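Local structure of carbohydrate-binding protein (6N1B) at residues F38-S43 / Y73-M78; I82-S87 / R115-D120. The protein removes the acetyl group from N-acetylgalactosamine, probably as the first step in converting blood group A antigen, and here holds blood group B trisaccharide. One frame throughout, in Å; residues are numbered along the deposited sequence.

Contact 1: residues F38-S43 / Y73-M78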
loop_
_atom_site.group_PDB
_atom_site.type_symbol
_atom_site.label_atom_id
_atom_site.label_comp_id
_atom_site.label_asym_id
_atom_site.label_seq_id
_atom_site.Cartn_x
_atom_site.Cartn_y
_atom_site.Cartn_z
ATOM N N PHE A 38 4.811 2.908 -13.911
ATOM C CA PHE A 38 4.955 3.942 -12.915
ATOM C C PHE A 38 6.334 4.576 -13.040
ATOM O O PHE A 38 7.314 3.816 -13.127
ATOM C CB PHE A 38 4.781 3.424 -11.493
ATOM C CG PHE A 38 3.378 3.021 -11.082
ATOM C CD1 PHE A 38 2.665 1.921 -11.569
ATOM C CD2 PHE A 38 2.701 3.837 -10.179
ATOM C CE1 PHE A 38 1.368 1.646 -11.165
ATOM C CE2 PHE A 38 1.426 3.553 -9.802
ATOM C CZ PHE A 38 0.778 2.489 -10.297
ATOM N N PRO A 39 6.450 5.882 -13.038
ATOM C CA PRO A 39 7.754 6.523 -13.157
ATOM C C PRO A 39 8.489 6.492 -11.838
ATOM O O PRO A 39 7.899 6.685 -10.770
ATOM C CB PRO A 39 7.389 7.900 -13.634
ATOM C CG PRO A 39 6.082 8.161 -12.989
ATOM C CD PRO A 39 5.357 6.862 -12.951
ATOM N N ALA A 40 9.755 6.210 -11.842
ATOM C CA ALA A 40 10.579 6.362 -10.692
ATOM C C ALA A 40 11.666 7.398 -10.964
ATOM O O ALA A 40 12.298 7.423 -12.029
ATOM C CB ALA A 40 11.279 5.070 -10.279
ATOM N N TYR A 41 11.930 8.233 -9.950
ATOM C CA TYR A 41 12.827 9.423 -10.147
ATOM C C TYR A 41 14.281 9.039 -10.292
ATOM O O TYR A 41 15.067 9.835 -10.776
ATOM C CB TYR A 41 12.639 10.475 -9.028
ATOM C CG TYR A 41 13.347 10.039 -7.732
ATOM C CD1 TYR A 41 12.799 9.130 -6.830
ATOM C CD2 TYR A 41 14.613 10.531 -7.400
ATOM C CE1 TYR A 41 13.499 8.738 -5.723
ATOM C CE2 TYR A 41 15.290 10.133 -6.267
ATOM C CZ TYR A 41 14.675 9.231 -5.439
ATOM O OH TYR A 41 15.359 8.825 -4.291
ATOM N N TYR A 42 14.694 7.900 -9.737
ATOM C CA TYR A 42 16.087 7.585 -9.578
ATOM C C TYR A 42 16.791 7.288 -10.889
ATOM O O TYR A 42 16.166 6.816 -11.869
ATOM C CB TYR A 42 16.328 6.434 -8.573
ATOM C CG TYR A 42 15.845 5.093 -9.041
ATOM C CD1 TYR A 42 16.659 4.329 -9.900
ATOM C CD2 TYR A 42 14.643 4.530 -8.666
ATOM C CE1 TYR A 42 16.198 3.196 -10.451
ATOM C CE2 TYR A 42 14.188 3.381 -9.187
ATOM C CZ TYR A 42 14.956 2.659 -10.066
ATOM O OH TYR A 42 14.463 1.467 -10.631
ATOM N N SER A 43 18.115 7.504 -10.899
ATOM C CA SER A 43 18.950 7.039 -11.980
ATOM C C SER A 43 20.203 6.450 -11.379
ATOM O O SER A 43 20.969 7.125 -10.769
ATOM C CB SER A 43 19.273 8.292 -12.888
ATOM O OG SER A 43 20.096 7.869 -13.995
ATOM N N TYR A 73 3.047 5.595 -4.186
ATOM C CA TYR A 73 3.829 4.400 -4.345
ATOM C C TYR A 73 5.277 4.760 -3.998
ATOM O O TYR A 73 5.626 5.927 -3.756
ATOM C CB TYR A 73 3.750 3.867 -5.808
ATOM C CG TYR A 73 4.291 4.811 -6.848
ATOM C CD1 TYR A 73 3.579 5.963 -7.227
ATOM C CD2 TYR A 73 5.516 4.647 -7.392
ATOM C CE1 TYR A 73 4.097 6.855 -8.096
ATOM C CE2 TYR A 73 6.066 5.586 -8.301
ATOM C CZ TYR A 73 5.310 6.647 -8.639
ATOM O OH TYR A 73 5.801 7.581 -9.544
ATOM N N THR A 74 6.150 3.732 -3.967
ATOM C CA THR A 74 7.609 4.013 -3.738
ATOM C C THR A 74 8.415 3.261 -4.778
ATOM O O THR A 74 8.274 2.041 -4.915
ATOM C CB THR A 74 8.040 3.506 -2.377
ATOM O OG1 THR A 74 7.526 2.168 -2.160
ATOM C CG2 THR A 74 7.567 4.380 -1.266
ATOM N N PRO A 75 9.318 3.948 -5.460
ATOM C CA PRO A 75 10.348 3.233 -6.130
ATOM C C PRO A 75 11.059 2.304 -5.225
ATOM O O PRO A 75 11.112 2.492 -3.998
ATOM C CB PRO A 75 11.356 4.376 -6.576
ATOM C CG PRO A 75 10.445 5.597 -6.654
ATOM C CD PRO A 75 9.539 5.405 -5.481
ATOM N N ASN A 76 11.696 1.241 -5.748
ATOM C CA ASN A 76 12.621 0.432 -4.952
ATOM C C ASN A 76 13.506 -0.381 -5.864
ATOM O O ASN A 76 13.081 -0.766 -6.952
ATOM C CB ASN A 76 11.906 -0.485 -3.953
ATOM C CG ASN A 76 12.762 -0.797 -2.735
ATOM O OD1 ASN A 76 13.665 -0.034 -2.389
ATOM N ND2 ASN A 76 12.445 -1.981 -2.093
ATOM N N VAL A 77 14.728 -0.666 -5.380
ATOM C CA VAL A 77 15.665 -1.598 -6.032
ATOM C C VAL A 77 16.278 -2.475 -4.958
ATOM O O VAL A 77 16.292 -2.083 -3.779
ATOM C CB VAL A 77 16.778 -0.793 -6.804
ATOM C CG1 VAL A 77 16.155 0.085 -7.881
ATOM C CG2 VAL A 77 17.661 -0.023 -5.893
ATOM N N MET A 78 16.851 -3.585 -5.353
ATOM C CA MET A 78 17.652 -4.381 -4.444
ATOM C C MET A 78 18.916 -3.662 -4.037
ATOM O O MET A 78 19.482 -2.830 -4.741
ATOM C CB MET A 78 18.035 -5.700 -5.080
ATOM C CG MET A 78 16.829 -6.632 -5.416
ATOM S SD MET A 78 15.751 -7.036 -4.048
ATOM C CE MET A 78 16.781 -8.126 -3.129
#

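Contact 2: residues I82-S87 / R115-D120. With CA (calcium ion), chain C; GLA (alpha-D-galactopyranose), chain B.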
loop_
_atom_site.group_PDB
_atom_site.type_symbol
_atom_site.label_atom_id
_atom_site.label_comp_id
_atom_site.label_asym_id
_atom_site.label_seq_id
_atom_site.Cartn_x
_atom_site.Cartn_y
_atom_site.Cartn_z
ATOM N N ILE A 82 17.514 3.718 -0.452
ATOM C CA ILE A 82 17.516 5.133 -0.438
ATOM C C ILE A 82 16.591 5.830 -1.380
ATOM O O ILE A 82 16.268 6.992 -1.242
ATOM C CB ILE A 82 18.973 5.731 -0.527
ATOM C CG1 ILE A 82 19.143 6.997 0.374
ATOM C CG2 ILE A 82 19.346 5.835 -1.992
ATOM C CD1 ILE A 82 20.511 7.588 0.490
ATOM N N TYR A 83 16.139 5.064 -2.415
ATOM C CA TYR A 83 15.219 5.570 -3.461
ATOM C C TYR A 83 13.778 5.347 -3.126
ATOM O O TYR A 83 12.905 5.801 -3.913
ATOM C CB TYR A 83 15.508 4.917 -4.813
ATOM C CG TYR A 83 16.968 5.023 -5.263
ATOM C CD1 TYR A 83 17.704 6.131 -5.204
ATOM C CD2 TYR A 83 17.606 3.915 -5.759
ATOM C CE1 TYR A 83 19.044 6.228 -5.620
ATOM C CE2 TYR A 83 18.913 3.950 -6.156
ATOM C CZ TYR A 83 19.642 5.091 -6.046
ATOM O OH TYR A 83 20.964 5.149 -6.424
ATOM N N GLU A 84 13.488 4.737 -1.985
ATOM C CA GLU A 84 12.159 4.230 -1.636
ATOM C C GLU A 84 11.235 5.340 -1.096
ATOM O O GLU A 84 10.680 5.184 0.008
ATOM C CB GLU A 84 12.340 3.021 -0.727
ATOM C CG GLU A 84 11.123 2.122 -0.586
ATOM C CD GLU A 84 11.369 0.910 0.148
ATOM O OE1 GLU A 84 12.515 0.674 0.663
ATOM O OE2 GLU A 84 10.430 0.075 0.270
ATOM N N ASN A 85 11.038 6.377 -1.916
ATOM C CA ASN A 85 10.465 7.613 -1.388
ATOM C C ASN A 85 9.126 7.863 -1.965
ATOM O O ASN A 85 8.940 7.829 -3.212
ATOM C CB ASN A 85 11.422 8.747 -1.646
ATOM C CG ASN A 85 12.808 8.369 -1.078
ATOM O OD1 ASN A 85 13.843 8.414 -1.859
ATOM N ND2 ASN A 85 12.866 8.020 0.147
ATOM N N PRO A 86 8.113 8.111 -1.114
ATOM C CA PRO A 86 6.723 8.354 -1.593
ATOM C C PRO A 86 6.645 9.275 -2.801
ATOM O O PRO A 86 7.217 10.362 -2.806
ATOM C CB PRO A 86 6.024 8.932 -0.365
ATOM C CG PRO A 86 6.738 8.274 0.754
ATOM C CD PRO A 86 8.191 8.114 0.317
ATOM N N SER A 87 5.914 8.792 -3.803
ATOM C CA SER A 87 5.730 9.402 -5.099
ATOM C C SER A 87 4.237 9.328 -5.446
ATOM O O SER A 87 3.543 8.399 -5.027
ATOM C CB SER A 87 6.599 8.656 -6.125
ATOM O OG SER A 87 7.995 8.826 -5.844
ATOM N N ARG A 115 21.591 5.147 6.230
ATOM C CA ARG A 115 21.169 4.808 7.573
ATOM C C ARG A 115 19.650 4.751 7.685
ATOM O O ARG A 115 19.123 4.037 8.543
ATOM C CB ARG A 115 21.736 5.814 8.594
ATOM C CG ARG A 115 21.228 5.567 10.040
ATOM C CD ARG A 115 21.929 6.449 10.998
ATOM N NE ARG A 115 21.348 6.264 12.301
ATOM C CZ ARG A 115 21.831 6.701 13.430
ATOM N NH1 ARG A 115 23.026 7.363 13.472
ATOM N NH2 ARG A 115 21.125 6.477 14.534
ATOM N N TYR A 116 18.951 5.532 6.844
ATOM C CA TYR A 116 17.522 5.778 6.949
ATOM C C TYR A 116 16.806 5.347 5.681
ATOM O O TYR A 116 17.441 5.388 4.608
ATOM C CB TYR A 116 17.206 7.261 7.100
ATOM C CG TYR A 116 17.956 7.868 8.249
ATOM C CD1 TYR A 116 17.440 7.868 9.567
ATOM C CD2 TYR A 116 19.146 8.519 8.034
ATOM C CE1 TYR A 116 18.129 8.391 10.665
ATOM C CE2 TYR A 116 19.879 9.053 9.134
ATOM C CZ TYR A 116 19.392 8.949 10.448
ATOM O OH TYR A 116 20.060 9.446 11.558
ATOM N N HIS A 117 15.555 4.936 5.785
ATOM C CA HIS A 117 14.802 4.776 4.541
ATOM C C HIS A 117 13.329 4.987 4.809
ATOM O O HIS A 117 12.818 4.751 5.916
ATOM C CB HIS A 117 15.036 3.372 3.851
ATOM C CG HIS A 117 14.218 2.258 4.480
ATOM N ND1 HIS A 117 14.514 1.700 5.711
ATOM C CD2 HIS A 117 13.147 1.549 4.002
ATOM C CE1 HIS A 117 13.642 0.724 5.948
ATOM N NE2 HIS A 117 12.788 0.620 4.936
ATOM N N ASN A 118 12.637 5.349 3.744
ATOM C CA ASN A 118 11.168 5.463 3.733
ATOM C C ASN A 118 10.591 4.202 3.100
ATOM O O ASN A 118 11.282 3.430 2.427
ATOM C CB ASN A 118 10.748 6.692 2.943
ATOM C CG ASN A 118 11.266 7.979 3.542
ATOM O OD1 ASN A 118 11.942 8.828 2.777
ATOM N ND2 ASN A 118 11.024 8.196 4.766
ATOM N N CYS A 119 9.301 3.983 3.316
ATOM C CA CYS A 119 8.605 2.803 2.760
ATOM C C CYS A 119 7.112 2.891 3.013
ATOM O O CYS A 119 6.632 3.758 3.768
ATOM C CB CYS A 119 9.142 1.454 3.373
ATOM S SG CYS A 119 8.868 1.375 5.168
ATOM N N ASP A 120 6.385 2.022 2.335
ATOM C CA ASP A 120 5.041 1.667 2.827
ATOM C C ASP A 120 4.050 2.809 2.778
ATOM O O ASP A 120 3.386 3.141 3.839
ATOM C CB ASP A 120 5.103 1.100 4.257
ATOM C CG ASP A 120 5.832 -0.229 4.379
ATOM O OD1 ASP A 120 6.364 -0.702 3.367
ATOM O OD2 ASP A 120 6.033 -0.655 5.531
HETATM CA CA CA C . 7.478 -2.285 3.034
HETATM C C1 GLA B . 12.132 -4.883 4.216
HETATM C C2 GLA B . 11.184 -3.657 4.000
HETATM C C3 GLA B . 11.726 -2.451 4.784
HETATM C C4 GLA B . 11.953 -2.792 6.302
HETATM C C5 GLA B . 12.758 -4.122 6.438
HETATM C C6 GLA B . 12.712 -4.669 7.807
HETATM O O2 GLA B . 11.209 -3.372 2.551
HETATM O O3 GLA B . 10.790 -1.133 4.556
HETATM O O4 GLA B . 10.689 -2.892 6.842
HETATM O O5 GLA B . 12.130 -5.226 5.649
HETATM O O6 GLA B . 13.556 -5.889 7.981
HETATM O O HOH W 1 7.723 0.508 0.164
HETATM O O HOH W 2 14.290 5.897 1.451
HETATM O O HOH W 3 8.903 -3.576 2.482
HETATM O O HOH W 4 6.755 -2.026 1.023
HETATM O O HOH W 5 9.290 -1.293 2.454
HETATM O O HOH W 6 8.121 -2.329 5.077
#

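Contact 1: residues F38-S43 / Y73-M78
Where A40 passes over P75 the two chains come closest, their CA atoms 5.5 Å apart. The irregular stretch 38-43 and the run 73-77, the last residues of strand 67-75 and the loop that continues it, follow end-to-end directions 50° apart, and no backbone ladder joins them. The contact is made mainly by side chains, one of them bonded to a backbone carbonyl. Y73 has its CG lodged between the backbone N and the carbonyl carbon, which turns the ring toward the loop, where it offers both a face and its hydroxyl. Over the centre of one face sits the edge of F38, with CD2 3.7 Å from Y73 CD1. This is a T-shaped pair, the planes 64° apart. At the far end of the same ring, Y73 OH donates to P39 O over 2.6 Å, meeting it in the carbonyl plane at a C=O...donor angle of 148°. Further along, P75 points toward 38-43 and meets A40, whose CB lies 3.8 Å from P75 CG. Y42 then comes past in the opposite direction and offers the edge of its ring, CD2 standing 3.9 Å from P75 CB, while its phenol end meets V77, with Y42 OH 3.5 Å from V77 CG1. That hydroxyl donates to A48 O and accepts from the backbone N of Q51, and Y83 stacks on the same ring. The example illustrates how one buried phenol can tie an irregular loop to a strand: Y73 does so through the P39 carbonyl and its edge-to-face pair with F38, and the remaining junction is apolar, built from prolines, alanine, valine and aromatic rings.

Contact 2: residues I82-S87 / R115-D120
E84 reaches across N118 as a straight rod: its CG stands opposite the backbone N (chi1 -163°) and the chain stays extended beyond, carrying the carboxylate past N118 toward H117 and D120. H117 starts from a different geometry, its CG held between the backbone N and carbonyl carbon (chi1 80°). The two side chains lie side by side and point the same way, E84 OE1 lying 3.5 Å from H117 CD2. E84 is the centre of an inverse gamma turn, and its O comes within 3.0 Å of N118 O; as both are acceptors, that approach is a tight fit with no bond in it. Next to it, N85 ND2 makes a weak hydrogen bond of 2.9 Å to N118 OD1, the two side chains crossing at about a right angle. A water accepts from N118 N and, weakly, from N85 ND2, and N85 OD1 is bonded to Y41 OH. Another water donates to E84 OE2 at 2.7 Å and accepts from D120 N at 3.0 Å, tying the carboxylate to the backbone of the metal-binding residue. E84 OE2 also lies 3.6 Å from C119 CB. D120 OD1 binds the calcium ion at 2.0 Å, with four waters and H272 completing the ligands found. H117 NE2 shares a nearly straight hydrogen bond of 2.7 Å with O3 of the alpha-D-galactopyranose (173°), and D141 holds ND1 behind it. H117 and C119 thus line the glycan pocket, D120 on the same edge strand is the metal ligand, and E84 is the loop neighbour joined to D120 by water; the site belongs to a probable five-bladed beta-propeller, where each antiparallel sheet forms a blade.

Contact 1 comes first along the chain and contact 2 follows it, with their centres about 10 Å apart. Both involve the three-stranded sheet 52-60, 67-75 and 87-91: contact 1 joins the loop that follows strand 30-31 to the end of strand 67-75, and contact 2 joins the loop between 67-75 and 87-91 to strand 116-126 of the next sheet. A probable backbone hydrogen bond from S87 N to Y73 O connects the two directly, and the bond between Y41 and N85 is a second link. Together they lead from a largely apolar layer, contact 1, to the calcium and glycan site, contact 2.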